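Local coordinates for protein aspartyl-tRNA synthetase 2 (PDB 1N9W) that attaches aspartate to both tRNA(Asp) and tRNA(Asn) with similar efficiency, first activating the amino acid with ATP and then transferring it to the tRNA acceptor end, at residues P323-P328 against G350-R355; Y317-R322 against L363-M368; E357-S362 against G375-F380; F190-E195 against V219-I224; A225-L230 against R335-L340. One frame throughout, in Å; residues are numbered along the deposited sequence.

From the N terminus, contact 4 closes first, pairing two antiparallel strands of the sheet that flank the unmodelled residues 200-212. The chain then enters helix 227-248, whose start opens contact 5. After a long excursion, the loop after strand 311-315 opens contact 2 and then contact 1. Strand 336-341 closes contact 5, setting helix 227-248 on the sheet, so contact 5 crosses both. Segment 350-355 closes contact 1, bridging that loop to the region after strand 344-351, wholly within the span of contact 2. Helix 356-364 opens contact 3 before contact 2 closes, so these two cross; segment 375-380 closes contact 3 last. Contacts 2 and 3 join helix 356-364 to its neighbours.

Contact 1: residues P323-P328 against G350-R355; sequences PFYTYP and GQRIHR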
# COMPACT_ATOMS: atom_id res chain seq x y z
N PRO B 323 15.23 10.61 20.41
CA PRO B 323 16.48 10.47 19.66
C PRO B 323 17.21 11.81 19.46
O PRO B 323 16.65 12.87 19.73
CB PRO B 323 16.02 9.86 18.34
CG PRO B 323 14.86 9.02 18.76
CD PRO B 323 14.12 9.94 19.71
N PHE B 324 18.44 11.74 18.98
CA PHE B 324 19.24 12.93 18.77
C PHE B 324 18.76 13.78 17.60
O PHE B 324 19.15 14.94 17.47
CB PHE B 324 20.70 12.54 18.53
CG PHE B 324 20.97 12.00 17.16
CD1 PHE B 324 21.29 12.86 16.11
CD2 PHE B 324 20.85 10.65 16.90
CE1 PHE B 324 21.51 12.37 14.83
CE2 PHE B 324 21.07 10.14 15.63
CZ PHE B 324 21.39 11.01 14.59
N TYR B 325 17.92 13.21 16.74
CA TYR B 325 17.41 13.95 15.59
C TYR B 325 16.13 14.73 15.89
O TYR B 325 15.60 15.43 15.02
CB TYR B 325 17.18 13.01 14.39
CG TYR B 325 16.37 11.76 14.68
CD1 TYR B 325 15.05 11.85 15.12
CD2 TYR B 325 16.92 10.50 14.48
CE1 TYR B 325 14.30 10.70 15.36
CE2 TYR B 325 16.18 9.34 14.72
CZ TYR B 325 14.87 9.45 15.16
OH TYR B 325 14.13 8.32 15.40
N THR B 326 15.64 14.62 17.12
CA THR B 326 14.43 15.32 17.52
C THR B 326 14.75 16.79 17.76
O THR B 326 15.61 17.12 18.57
CB THR B 326 13.85 14.72 18.80
OG1 THR B 326 13.74 13.30 18.65
CG2 THR B 326 12.47 15.30 19.08
N TYR B 327 14.05 17.67 17.05
CA TYR B 327 14.25 19.11 17.17
C TYR B 327 14.18 19.52 18.65
O TYR B 327 13.13 19.40 19.28
CB TYR B 327 13.18 19.88 16.38
CG TYR B 327 13.55 21.31 16.08
CD1 TYR B 327 14.18 21.65 14.88
CD2 TYR B 327 13.30 22.33 17.00
CE1 TYR B 327 14.56 22.97 14.61
CE2 TYR B 327 13.68 23.65 16.74
CZ TYR B 327 14.31 23.96 15.55
OH TYR B 327 14.69 25.26 15.29
N PRO B 328 15.30 19.99 19.21
CA PRO B 328 15.38 20.42 20.61
C PRO B 328 14.62 21.70 20.91
O PRO B 328 14.46 22.57 20.05
CB PRO B 328 16.88 20.60 20.83
CG PRO B 328 17.49 19.65 19.85
CD PRO B 328 16.65 19.90 18.62
N GLY B 350 7.34 13.79 15.59
CA GLY B 350 7.65 15.17 15.93
C GLY B 350 8.56 15.79 14.89
O GLY B 350 8.95 15.14 13.92
N GLN B 351 8.90 17.06 15.08
CA GLN B 351 9.78 17.74 14.15
C GLN B 351 11.21 17.25 14.35
O GLN B 351 11.61 16.94 15.47
CB GLN B 351 9.69 19.26 14.37
CG GLN B 351 10.76 20.05 13.63
CD GLN B 351 10.37 21.50 13.43
OE1 GLN B 351 9.59 22.06 14.20
NE2 GLN B 351 10.91 22.12 12.39
N ARG B 352 11.97 17.14 13.26
CA ARG B 352 13.36 16.68 13.32
C ARG B 352 14.26 17.90 13.16
O ARG B 352 13.78 19.01 12.92
CB ARG B 352 13.69 15.70 12.19
CG ARG B 352 12.52 14.94 11.57
CD ARG B 352 11.95 13.90 12.51
NE ARG B 352 10.89 13.12 11.90
CZ ARG B 352 10.23 12.15 12.54
NH1 ARG B 352 10.53 11.87 13.80
NH2 ARG B 352 9.26 11.48 11.93
N ILE B 353 15.57 17.68 13.27
CA ILE B 353 16.56 18.75 13.11
C ILE B 353 17.01 18.76 11.65
O ILE B 353 17.37 17.71 11.10
CB ILE B 353 17.79 18.50 14.01
CG1 ILE B 353 17.37 18.51 15.48
CG2 ILE B 353 18.86 19.57 13.76
CD1 ILE B 353 18.45 18.05 16.44
N HIS B 354 17.00 19.93 11.01
CA HIS B 354 17.39 20.03 9.60
C HIS B 354 18.75 20.66 9.35
O HIS B 354 19.34 20.46 8.29
CB HIS B 354 16.34 20.81 8.82
CG HIS B 354 16.02 22.15 9.42
ND1 HIS B 354 15.32 22.29 10.60
CD2 HIS B 354 16.29 23.40 8.98
CE1 HIS B 354 15.17 23.57 10.86
NE2 HIS B 354 15.74 24.27 9.90
N ARG B 355 19.25 21.43 10.31
CA ARG B 355 20.55 22.08 10.16
C ARG B 355 21.68 21.13 10.53
O ARG B 355 21.66 20.50 11.58
CB ARG B 355 20.62 23.34 11.02
CG ARG B 355 19.99 24.57 10.37
CD ARG B 355 20.95 25.27 9.39
NE ARG B 355 21.99 26.04 10.08
CZ ARG B 355 23.12 25.53 10.56
NH1 ARG B 355 23.39 24.24 10.43
NH2 ARG B 355 23.99 26.32 11.18
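The ring of Tyr327 has the side-chain amide of Gln351 over one face, with CD of Gln351 4.1 Å from CD1 of Tyr327. The two groups run side by side, their planes 29° apart. In both residues CG lies anti to the backbone N (chi1 -161° in Tyr327, 169° in Gln351), which sends it off beside the carbonyl carbon. At the edge of the same ring, Arg352 O approaches CD1 of Tyr327 to 3.3 Å, and CE1 of His354 meets CE1 of Tyr327. The Tyr325 ring carries CB of Pro323 over one face, off centre toward the rim. The guanidinium of Arg352 has Gly350 O above one face.

Two backbone bonds make a single bridge around Thr326 and Arg352: Tyr327 N to Gln351 O, 3.0 Å, and the more bent Ile353 N to Tyr325 O, 2.9 Å. A branched aliphatic chain suits position 353, since CD1 of Ile353 fits tightly against CD of Pro328 at 3.4 Å.

The polar tips are held from outside: Gln351 OE1 by Arg335, and Arg352 NH2 by a salt bridge to Glu220, consistent with a positioned arginine in a predicted aspartate site. The contact thus fastens the loop between strands 311-315 and 336-341 to the chain at and after strand 344-351, and Ile353 also packs against Leu359 of the following helix 356-364.

Contact 2: residues Y317-R322 against L363-M368; sequences YPRSVR and LKAKGM
Ala365 is the first residue of 363-368 to touch the other segment: its CB lies 4.2 Å from NH2 of Arg319, a loose approach for which a small methyl is enough. Lys366, presented by the type I turn from Lys364 to Gly367, carries the contact. Its chain runs straight out from CB as far as CE, and a bend at chi4 (-63°) then sets NZ between two backbone carbonyls. NZ of Lys366 gives a hydrogen bond of 2.7 Å to Arg319 O, arriving from above the carbonyl plane, 36° out of it, and a weak one of 3.2 Å to Arg322 O. The CA of Ser320 lies 3.8 Å from the same NZ. Lysine suits this place: the nearest CA atoms, of Ser320 and Lys366, are 7.9 Å apart, and a long side chain ending in a donor can span them. NH2 of Arg319, 5.7 Å from NZ of Lys366, would probably repel it mildly, while the two carbonyl oxygens probably help to stabilise the ammonium.

The side chain of Arg322, whose carbonyl takes the weak bond, leads away and lays NH2 over the centre of the Tyr317 ring, with Asp338 of strand 336-341 as its charged partner at a modelled distance that is very short. The contact links the chain just after helix 356-364 to the loop following strand 311-315, with Phe324 packed against both Leu363 and Lys366.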
# COMPACT_ATOMS: atom_id res chain seq x y z
N TYR B 317 8.51 16.18 25.08
CA TYR B 317 9.21 15.14 25.81
C TYR B 317 10.64 15.59 26.11
O TYR B 317 11.20 16.40 25.37
CB TYR B 317 9.25 13.84 25.01
CG TYR B 317 8.00 12.99 25.09
CD1 TYR B 317 6.78 13.44 24.57
CD2 TYR B 317 8.03 11.73 25.69
CE1 TYR B 317 5.63 12.65 24.65
CE2 TYR B 317 6.89 10.94 25.77
CZ TYR B 317 5.70 11.40 25.25
OH TYR B 317 4.57 10.63 25.34
N PRO B 318 11.24 15.07 27.20
CA PRO B 318 12.61 15.43 27.58
C PRO B 318 13.61 14.99 26.50
O PRO B 318 13.52 13.87 25.99
CB PRO B 318 12.82 14.66 28.88
CG PRO B 318 11.44 14.63 29.47
CD PRO B 318 10.59 14.29 28.27
N ARG B 319 14.55 15.85 26.16
CA ARG B 319 15.54 15.51 25.15
C ARG B 319 16.18 14.15 25.39
O ARG B 319 16.53 13.44 24.45
CB ARG B 319 16.64 16.57 25.08
CG ARG B 319 16.21 17.88 24.46
CD ARG B 319 17.45 18.69 24.12
NE ARG B 319 18.36 17.93 23.28
CZ ARG B 319 19.60 18.31 22.96
NH1 ARG B 319 20.08 19.46 23.42
NH2 ARG B 319 20.35 17.54 22.18
N SER B 320 16.34 13.79 26.66
CA SER B 320 16.95 12.51 27.02
C SER B 320 16.12 11.30 26.62
O SER B 320 16.63 10.18 26.52
CB SER B 320 17.22 12.46 28.53
OG SER B 320 16.03 12.62 29.27
N VAL B 321 14.83 11.52 26.38
CA VAL B 321 13.91 10.44 26.00
C VAL B 321 13.82 10.24 24.49
O VAL B 321 13.68 9.12 24.01
CB VAL B 321 12.49 10.71 26.55
CG1 VAL B 321 11.57 9.55 26.20
CG2 VAL B 321 12.54 10.92 28.05
N ARG B 322 13.89 11.34 23.74
CA ARG B 322 13.80 11.29 22.28
C ARG B 322 15.17 11.21 21.61
O ARG B 322 16.17 11.68 22.16
CB ARG B 322 13.05 12.52 21.76
CG ARG B 322 11.63 12.65 22.26
CD ARG B 322 10.84 11.37 22.06
NE ARG B 322 9.42 11.65 21.88
CZ ARG B 322 8.45 10.76 22.07
NH1 ARG B 322 8.74 9.52 22.46
NH2 ARG B 322 7.19 11.11 21.88
N LEU B 363 24.30 15.41 18.86
CA LEU B 363 24.84 14.06 18.85
C LEU B 363 25.84 13.91 20.00
O LEU B 363 25.83 12.90 20.72
CB LEU B 363 25.54 13.78 17.52
CG LEU B 363 24.83 12.76 16.61
CD1 LEU B 363 25.59 12.65 15.29
CD2 LEU B 363 24.76 11.41 17.31
N LYS B 364 26.68 14.92 20.16
CA LYS B 364 27.68 14.95 21.22
C LYS B 364 26.98 14.97 22.57
O LYS B 364 27.36 14.24 23.49
CB LYS B 364 28.56 16.20 21.07
CG LYS B 364 29.32 16.27 19.75
CD LYS B 364 29.79 17.69 19.43
CE LYS B 364 30.77 17.70 18.27
NZ LYS B 364 30.31 16.78 17.18
N ALA B 365 25.96 15.80 22.69
CA ALA B 365 25.21 15.90 23.94
C ALA B 365 24.57 14.56 24.29
O ALA B 365 24.01 14.39 25.38
CB ALA B 365 24.13 16.98 23.83
N LYS B 366 24.67 13.59 23.39
CA LYS B 366 24.11 12.26 23.63
C LYS B 366 25.19 11.17 23.62
O LYS B 366 24.90 10.00 23.36
CB LYS B 366 23.04 11.93 22.58
CG LYS B 366 21.73 12.64 22.83
CD LYS B 366 20.61 12.07 21.97
CE LYS B 366 19.25 12.63 22.37
NZ LYS B 366 18.87 12.26 23.78
N GLY B 367 26.42 11.57 23.92
CA GLY B 367 27.51 10.62 23.98
C GLY B 367 27.51 9.59 22.87
O GLY B 367 27.22 8.41 23.09
N MET B 368 27.81 10.04 21.66
CA MET B 368 27.87 9.16 20.50
C MET B 368 28.76 9.85 19.47
O MET B 368 28.61 11.04 19.19
CB MET B 368 26.48 8.91 19.91
CG MET B 368 25.92 7.48 20.14
SD MET B 368 26.99 6.13 19.50
CE MET B 368 27.64 5.45 21.10

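Contact 3: residues E357-S362 against G375-F380; sequences EELLES and GYLEVF
Leu359 and the residues Tyr376, Leu377 and Phe380 meet along one side of helix 356-364. From its backbone, CB of Leu359 touches CD2 of Leu377 at 3.8 Å. CG is placed anti to the carbonyl carbon (chi1 -82°), and CD1 then continues the chain in the extended direction (chi2 175°) to the ring of Phe380. There CD1 makes a CH-pi contact, 3.5 Å from the ring centroid and 20° off the normal, offset toward the rim, with CG of Phe380 the nearest ring atom at 3.3 Å. The same methyl also meets CD2 of Leu377, at 3.9 Å, and comes near CE2 of Tyr376, at 4.4 Å. Leucine suits this place because its branched tip presents a methyl to the flat face.

The next residue, Leu360, crosses Leu377 at about a right angle, CD2 of Leu360 meeting CD1 of Leu377 at 3.5 Å. Phe380 is held in turn by its neighbours: its CE1 lies over one face of the Tyr376 ring, and Tyr376 O approaches the edge of Phe380 in plane. An alanine in place of Phe380 would probably leave Leu359 CD1 without the face it rests on and open a gap beside Tyr376.

Tyr376 OH is bonded to Gln184 of helix 181-190, and Tyr113 of the second subunit packs on Val379. Helix 374-377 and the residues after it thus touch helix 356-364, helix 181-190 and the second subunit.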
# COMPACT_ATOMS: atom_id res chain seq x y z
N GLU B 357 24.79 21.80 11.39
CA GLU B 357 25.43 22.23 12.62
C GLU B 357 24.67 21.79 13.86
O GLU B 357 25.27 21.31 14.82
CB GLU B 357 25.59 23.76 12.64
CG GLU B 357 26.73 24.26 11.76
CD GLU B 357 28.04 23.52 12.04
OE1 GLU B 357 28.46 23.46 13.22
OE2 GLU B 357 28.64 23.00 11.08
N GLU B 358 23.35 21.93 13.83
CA GLU B 358 22.53 21.55 14.97
C GLU B 358 22.60 20.05 15.25
O GLU B 358 22.53 19.62 16.40
CB GLU B 358 21.08 21.98 14.75
CG GLU B 358 20.90 23.49 14.60
CD GLU B 358 19.47 23.93 14.79
OE1 GLU B 358 18.61 23.60 13.94
OE2 GLU B 358 19.18 24.61 15.81
N LEU B 359 22.73 19.25 14.19
CA LEU B 359 22.81 17.80 14.35
C LEU B 359 24.10 17.40 15.07
O LEU B 359 24.07 16.60 16.00
CB LEU B 359 22.76 17.10 12.99
CG LEU B 359 21.39 16.88 12.34
CD1 LEU B 359 21.58 16.28 10.96
CD2 LEU B 359 20.56 15.95 13.21
N LEU B 360 25.22 17.96 14.62
CA LEU B 360 26.51 17.65 15.21
C LEU B 360 26.52 17.88 16.72
O LEU B 360 26.96 17.03 17.49
CB LEU B 360 27.61 18.50 14.58
CG LEU B 360 28.11 18.08 13.20
CD1 LEU B 360 29.23 19.01 12.75
CD2 LEU B 360 28.61 16.64 13.25
N GLU B 361 26.01 19.03 17.14
CA GLU B 361 25.99 19.37 18.55
C GLU B 361 25.19 18.37 19.39
O GLU B 361 25.74 17.75 20.31
CB GLU B 361 25.43 20.79 18.73
CG GLU B 361 25.81 21.44 20.05
CD GLU B 361 27.32 21.58 20.23
OE1 GLU B 361 27.97 22.27 19.41
OE2 GLU B 361 27.86 20.97 21.19
N SER B 362 23.91 18.20 19.09
CA SER B 362 23.06 17.27 19.85
C SER B 362 23.58 15.84 19.90
O SER B 362 23.33 15.12 20.87
CB SER B 362 21.63 17.28 19.29
OG SER B 362 21.63 17.01 17.90
N GLY B 375 27.64 9.29 7.23
CA GLY B 375 26.79 8.96 6.10
C GLY B 375 25.38 9.48 6.27
O GLY B 375 24.63 9.63 5.30
N TYR B 376 25.01 9.74 7.52
CA TYR B 376 23.68 10.25 7.85
C TYR B 376 23.65 11.77 7.77
O TYR B 376 22.68 12.36 7.31
CB TYR B 376 23.31 9.80 9.27
CG TYR B 376 22.01 10.38 9.78
CD1 TYR B 376 20.78 9.95 9.27
CD2 TYR B 376 22.00 11.38 10.75
CE1 TYR B 376 19.58 10.49 9.73
CE2 TYR B 376 20.81 11.94 11.21
CZ TYR B 376 19.60 11.49 10.70
OH TYR B 376 18.42 12.04 11.14
N LEU B 377 24.74 12.39 8.23
CA LEU B 377 24.86 13.84 8.25
C LEU B 377 24.99 14.47 6.86
O LEU B 377 24.66 15.64 6.67
CB LEU B 377 26.07 14.24 9.11
CG LEU B 377 26.08 13.82 10.58
CD1 LEU B 377 27.46 14.06 11.17
CD2 LEU B 377 25.02 14.59 11.36
N GLU B 378 25.45 13.70 5.88
CA GLU B 378 25.63 14.19 4.53
C GLU B 378 24.48 14.98 3.92
O GLU B 378 24.63 16.16 3.60
CB GLU B 378 25.99 13.04 3.59
CG GLU B 378 27.47 12.77 3.54
CD GLU B 378 28.24 13.95 2.95
OE1 GLU B 378 29.47 13.99 3.10
OE2 GLU B 378 27.60 14.83 2.33
N VAL B 379 23.33 14.34 3.77
CA VAL B 379 22.18 15.02 3.18
C VAL B 379 21.87 16.36 3.85
O VAL B 379 21.50 17.32 3.18
CB VAL B 379 20.91 14.13 3.21
CG1 VAL B 379 20.48 13.88 4.65
CG2 VAL B 379 19.79 14.81 2.44
N PHE B 380 22.02 16.42 5.17
CA PHE B 380 21.72 17.66 5.88
C PHE B 380 22.69 18.80 5.57
O PHE B 380 22.67 19.84 6.22
CB PHE B 380 21.65 17.41 7.39
CG PHE B 380 20.58 16.44 7.79
CD1 PHE B 380 20.82 15.07 7.77
CD2 PHE B 380 19.32 16.90 8.16
CE1 PHE B 380 19.82 14.17 8.13
CE2 PHE B 380 18.31 16.01 8.52
CZ PHE B 380 18.56 14.64 8.50

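Contact 4: residues F190-E195 against V219-I224; sequences FERVYE and VEMGFI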
# COMPACT_ATOMS: atom_id res chain seq x y z
N PHE B 190 10.26 14.95 -2.70
CA PHE B 190 8.82 15.17 -2.92
C PHE B 190 8.13 16.07 -1.90
O PHE B 190 6.93 16.31 -1.99
CB PHE B 190 8.11 13.81 -2.95
CG PHE B 190 8.49 12.95 -4.13
CD1 PHE B 190 8.30 13.41 -5.43
CD2 PHE B 190 9.02 11.67 -3.94
CE1 PHE B 190 8.62 12.61 -6.53
CE2 PHE B 190 9.35 10.86 -5.04
CZ PHE B 190 9.14 11.33 -6.33
N GLU B 191 8.89 16.57 -0.92
CA GLU B 191 8.37 17.48 0.10
C GLU B 191 7.40 16.83 1.10
O GLU B 191 7.44 17.12 2.30
CB GLU B 191 7.66 18.67 -0.56
CG GLU B 191 8.56 19.60 -1.38
CD GLU B 191 7.77 20.71 -2.09
OE1 GLU B 191 6.74 21.16 -1.54
OE2 GLU B 191 8.19 21.14 -3.19
N ARG B 192 6.53 15.96 0.59
CA ARG B 192 5.53 15.26 1.41
C ARG B 192 5.45 13.82 0.95
O ARG B 192 5.10 13.54 -0.20
CB ARG B 192 4.17 15.94 1.22
CG ARG B 192 4.21 17.41 1.56
CD ARG B 192 3.35 18.20 0.60
NE ARG B 192 1.97 18.23 1.00
CZ ARG B 192 1.46 19.07 1.89
NH1 ARG B 192 2.23 19.97 2.49
NH2 ARG B 192 0.16 19.01 2.19
N VAL B 193 5.77 12.89 1.84
CA VAL B 193 5.75 11.48 1.51
C VAL B 193 5.22 10.62 2.65
O VAL B 193 5.13 11.08 3.79
CB VAL B 193 7.17 10.94 1.17
CG1 VAL B 193 7.81 11.78 0.08
CG2 VAL B 193 8.04 10.93 2.42
N TYR B 194 4.86 9.39 2.33
CA TYR B 194 4.38 8.47 3.33
C TYR B 194 4.70 7.06 2.89
O TYR B 194 5.02 6.82 1.73
CB TYR B 194 2.87 8.60 3.54
CG TYR B 194 2.04 8.15 2.35
CD1 TYR B 194 1.66 9.05 1.36
CD2 TYR B 194 1.61 6.83 2.24
CE1 TYR B 194 0.87 8.65 0.29
CE2 TYR B 194 0.82 6.41 1.18
CZ TYR B 194 0.45 7.33 0.21
OH TYR B 194 -0.36 6.94 -0.83
N GLU B 195 4.62 6.13 3.82
CA GLU B 195 4.92 4.75 3.49
C GLU B 195 4.17 3.79 4.40
O GLU B 195 3.97 4.05 5.59
CB GLU B 195 6.43 4.49 3.56
CG GLU B 195 6.82 3.02 3.43
CD GLU B 195 8.33 2.81 3.28
OE1 GLU B 195 9.10 3.43 4.05
OE2 GLU B 195 8.73 2.03 2.40
N VAL B 219 4.52 8.90 7.99
CA VAL B 219 4.27 10.16 7.30
C VAL B 219 5.43 11.11 7.58
O VAL B 219 5.88 11.22 8.72
CB VAL B 219 2.96 10.82 7.80
CG1 VAL B 219 2.64 12.05 6.96
CG2 VAL B 219 1.82 9.82 7.75
N GLU B 220 5.93 11.78 6.55
CA GLU B 220 7.03 12.73 6.71
C GLU B 220 6.75 13.88 5.74
O GLU B 220 6.46 13.65 4.56
CB GLU B 220 8.38 12.06 6.40
CG GLU B 220 9.62 12.79 6.93
CD GLU B 220 9.86 12.62 8.44
OE1 GLU B 220 10.71 13.35 8.99
OE2 GLU B 220 9.21 11.77 9.07
N MET B 221 6.79 15.11 6.24
CA MET B 221 6.53 16.29 5.42
C MET B 221 7.48 17.44 5.76
O MET B 221 7.84 17.63 6.92
CB MET B 221 5.06 16.74 5.57
CG MET B 221 4.68 17.33 6.92
SD MET B 221 2.90 17.69 7.12
CE MET B 221 2.56 18.74 5.71
N GLY B 222 7.88 18.19 4.73
CA GLY B 222 8.79 19.32 4.93
C GLY B 222 8.09 20.67 4.84
O GLY B 222 6.89 20.74 4.60
N PHE B 223 8.86 21.75 5.02
CA PHE B 223 8.33 23.11 4.97
C PHE B 223 7.23 23.34 6.01
O PHE B 223 6.20 23.95 5.72
CB PHE B 223 7.80 23.43 3.57
CG PHE B 223 8.88 23.52 2.54
CD1 PHE B 223 9.80 24.55 2.57
CD2 PHE B 223 8.99 22.55 1.56
CE1 PHE B 223 10.83 24.62 1.63
CE2 PHE B 223 10.02 22.60 0.62
CZ PHE B 223 10.94 23.64 0.66
N ILE B 224 7.45 22.84 7.21
CA ILE B 224 6.49 23.01 8.28
C ILE B 224 6.92 24.18 9.18
O ILE B 224 8.07 24.62 9.12
CB ILE B 224 6.39 21.74 9.15
CG1 ILE B 224 7.76 21.44 9.78
CG2 ILE B 224 5.92 20.56 8.29
CD1 ILE B 224 7.73 20.31 10.78
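Val193 and Glu220 are a hydrogen-bonded antiparallel pair: Val193 N gives to Glu220 O at 2.9 Å, nearly straight (177°), and Glu220 N returns the bond to Val193 O at 3.0 Å. A third bond, Gly222 N to Glu191 O, is 2.7 Å and extends the pairing to where the helix before Glu191 has ended. Arg192 and Met221 are a non-hydrogen-bonded pair; their side chains run side by side, and CE of Met221 reaches NH1 of Arg192 at 3.5 Å. Glu191 sets CG at the edge of the Phe223 ring, 3.9 Å from CE2, its carboxylate turned 76° from the ring.

Outside partners hold several polar ends. Arg192 NE is bonded to Gln142 O and Tyr194 OH to Asp140, while Glu191 OE1 makes salt bridges to Arg39 and Arg2 of the second subunit, so the residue before the strand also takes part in the subunit interface. Met221 and Val219, on the same face as Arg192, suit the apolar side of helix 227-248, where both touch Leu233. Glu220 faces the other way and reaches Arg352.

Two antiparallel strands joined by a long loop, not modelled here, that bears the predicted ATP-binding Arg201 and Glu203 are consistent with motif 2 of class II synthetases.

Contact 5: residues A225-L230 against R335-L340; sequences ADEEDL and RSFDLL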
# COMPACT_ATOMS: atom_id res chain seq x y z
N ALA B 225 6.00 24.66 10.00
CA ALA B 225 6.27 25.76 10.92
C ALA B 225 6.79 25.19 12.24
O ALA B 225 7.71 25.74 12.84
CB ALA B 225 5.00 26.58 11.16
N ASP B 226 6.19 24.08 12.68
CA ASP B 226 6.56 23.41 13.93
C ASP B 226 5.88 22.04 14.02
O ASP B 226 5.20 21.62 13.07
CB ASP B 226 6.16 24.26 15.14
CG ASP B 226 4.76 24.84 15.00
OD1 ASP B 226 3.87 24.15 14.44
OD2 ASP B 226 4.54 25.98 15.45
N GLU B 227 6.04 21.35 15.14
CA GLU B 227 5.42 20.03 15.31
C GLU B 227 3.90 20.10 15.30
O GLU B 227 3.22 19.09 15.09
CB GLU B 227 5.90 19.36 16.61
CG GLU B 227 5.25 19.87 17.89
CD GLU B 227 5.73 21.25 18.31
OE1 GLU B 227 5.23 21.77 19.33
OE2 GLU B 227 6.61 21.82 17.63
N GLU B 228 3.37 21.30 15.51
CA GLU B 228 1.93 21.52 15.54
C GLU B 228 1.29 21.22 14.19
O GLU B 228 0.10 20.89 14.12
CB GLU B 228 1.63 22.97 15.94
CG GLU B 228 0.22 23.18 16.48
CD GLU B 228 -0.07 22.30 17.68
OE1 GLU B 228 0.77 22.26 18.61
OE2 GLU B 228 -1.14 21.64 17.70
N ASP B 229 2.07 21.35 13.12
CA ASP B 229 1.54 21.06 11.78
C ASP B 229 1.28 19.56 11.66
O ASP B 229 0.30 19.14 11.05
CB ASP B 229 2.53 21.48 10.69
CG ASP B 229 2.55 22.97 10.47
OD1 ASP B 229 1.53 23.64 10.77
OD2 ASP B 229 3.57 23.49 9.97
N LEU B 230 2.17 18.77 12.27
CA LEU B 230 2.05 17.32 12.25
C LEU B 230 0.81 16.84 12.99
O LEU B 230 0.07 15.98 12.50
CB LEU B 230 3.31 16.69 12.86
CG LEU B 230 4.64 17.25 12.38
CD1 LEU B 230 5.79 16.52 13.07
CD2 LEU B 230 4.75 17.10 10.88
N ARG B 335 10.34 19.08 20.25
CA ARG B 335 9.12 19.26 19.48
C ARG B 335 8.58 17.91 19.03
O ARG B 335 8.28 17.70 17.86
CB ARG B 335 9.38 20.14 18.26
CG ARG B 335 9.76 21.56 18.60
CD ARG B 335 9.95 22.38 17.34
NE ARG B 335 10.26 23.77 17.65
CZ ARG B 335 10.45 24.70 16.73
NH1 ARG B 335 10.37 24.40 15.44
NH2 ARG B 335 10.73 25.95 17.11
N SER B 336 8.46 17.00 19.99
CA SER B 336 7.96 15.66 19.73
C SER B 336 6.60 15.46 20.40
O SER B 336 6.20 16.26 21.25
CB SER B 336 8.95 14.62 20.27
OG SER B 336 9.15 14.80 21.66
N PHE B 337 5.90 14.40 20.00
CA PHE B 337 4.58 14.10 20.56
C PHE B 337 4.21 12.63 20.36
O PHE B 337 4.72 11.96 19.45
CB PHE B 337 3.51 15.00 19.92
CG PHE B 337 3.31 14.77 18.44
CD1 PHE B 337 2.58 13.69 17.98
CD2 PHE B 337 3.89 15.63 17.51
CE1 PHE B 337 2.42 13.46 16.61
CE2 PHE B 337 3.73 15.42 16.14
CZ PHE B 337 3.00 14.32 15.69
N ASP B 338 3.33 12.13 21.21
CA ASP B 338 2.85 10.76 21.16
C ASP B 338 1.34 10.82 21.22
O ASP B 338 0.79 11.62 21.97
CB ASP B 338 3.37 9.96 22.35
CG ASP B 338 4.67 9.26 22.07
OD1 ASP B 338 5.37 9.67 21.12
OD2 ASP B 338 5.00 8.29 22.79
N LEU B 339 0.67 9.99 20.43
CA LEU B 339 -0.79 9.99 20.45
C LEU B 339 -1.27 8.78 21.23
O LEU B 339 -0.87 7.65 20.96
CB LEU B 339 -1.35 9.95 19.02
CG LEU B 339 -2.87 9.76 18.93
CD1 LEU B 339 -3.58 10.88 19.66
CD2 LEU B 339 -3.29 9.72 17.47
N LEU B 340 -2.13 9.02 22.21
CA LEU B 340 -2.69 7.95 23.01
C LEU B 340 -4.12 7.72 22.59
O LEU B 340 -4.93 8.65 22.61
CB LEU B 340 -2.65 8.29 24.49
CG LEU B 340 -1.26 8.38 25.13
CD1 LEU B 340 -1.42 8.67 26.62
CD2 LEU B 340 -0.51 7.08 24.91
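In Glu227 CG stands between the backbone N and the carbonyl carbon (chi1 78°), and a bend at chi2 (-74°) puts CD beside the CB of Arg335. Arg335 is by contrast extended from CG to NE, and the two side chains cross at about a right angle. OE2 of Glu227 lies 3.3 Å from both CB and CG of Arg335, against its aliphatic stem, while NE of Arg335 is 4.1 Å from that oxygen. The oxygen sits well out of the guanidinium plane, so any attraction is probably one of charge alone, with no N-H pointing at it. CB of Glu227 touches Arg335 O at 3.2 Å, and CB of Asp226 lies over one face of the guanidinium, whose NH1 is bonded to Gln351.

Strand 336-341 runs antiparallel to strands 344-351 and 311-315 within the sheet of the class II synthetase catalytic domain, and helix 227-248 packs against it. Asp226 caps this helix, with a weak bond from Glu228 N to its OD1, and Asp229 OD2 accepts from Ala225 N at 2.7 Å.

An alanine at Glu227 would probably uncover the stem of Arg335 and leave its guanidinium with less negative charge nearby. Phe337, a large apolar ring suited to the buried interface with the helix, meets CB of Leu230 at its edge, CE2 to CB being 3.5 Å; Phe313 of strand 311-315 stands with its plane at about 90° to that ring.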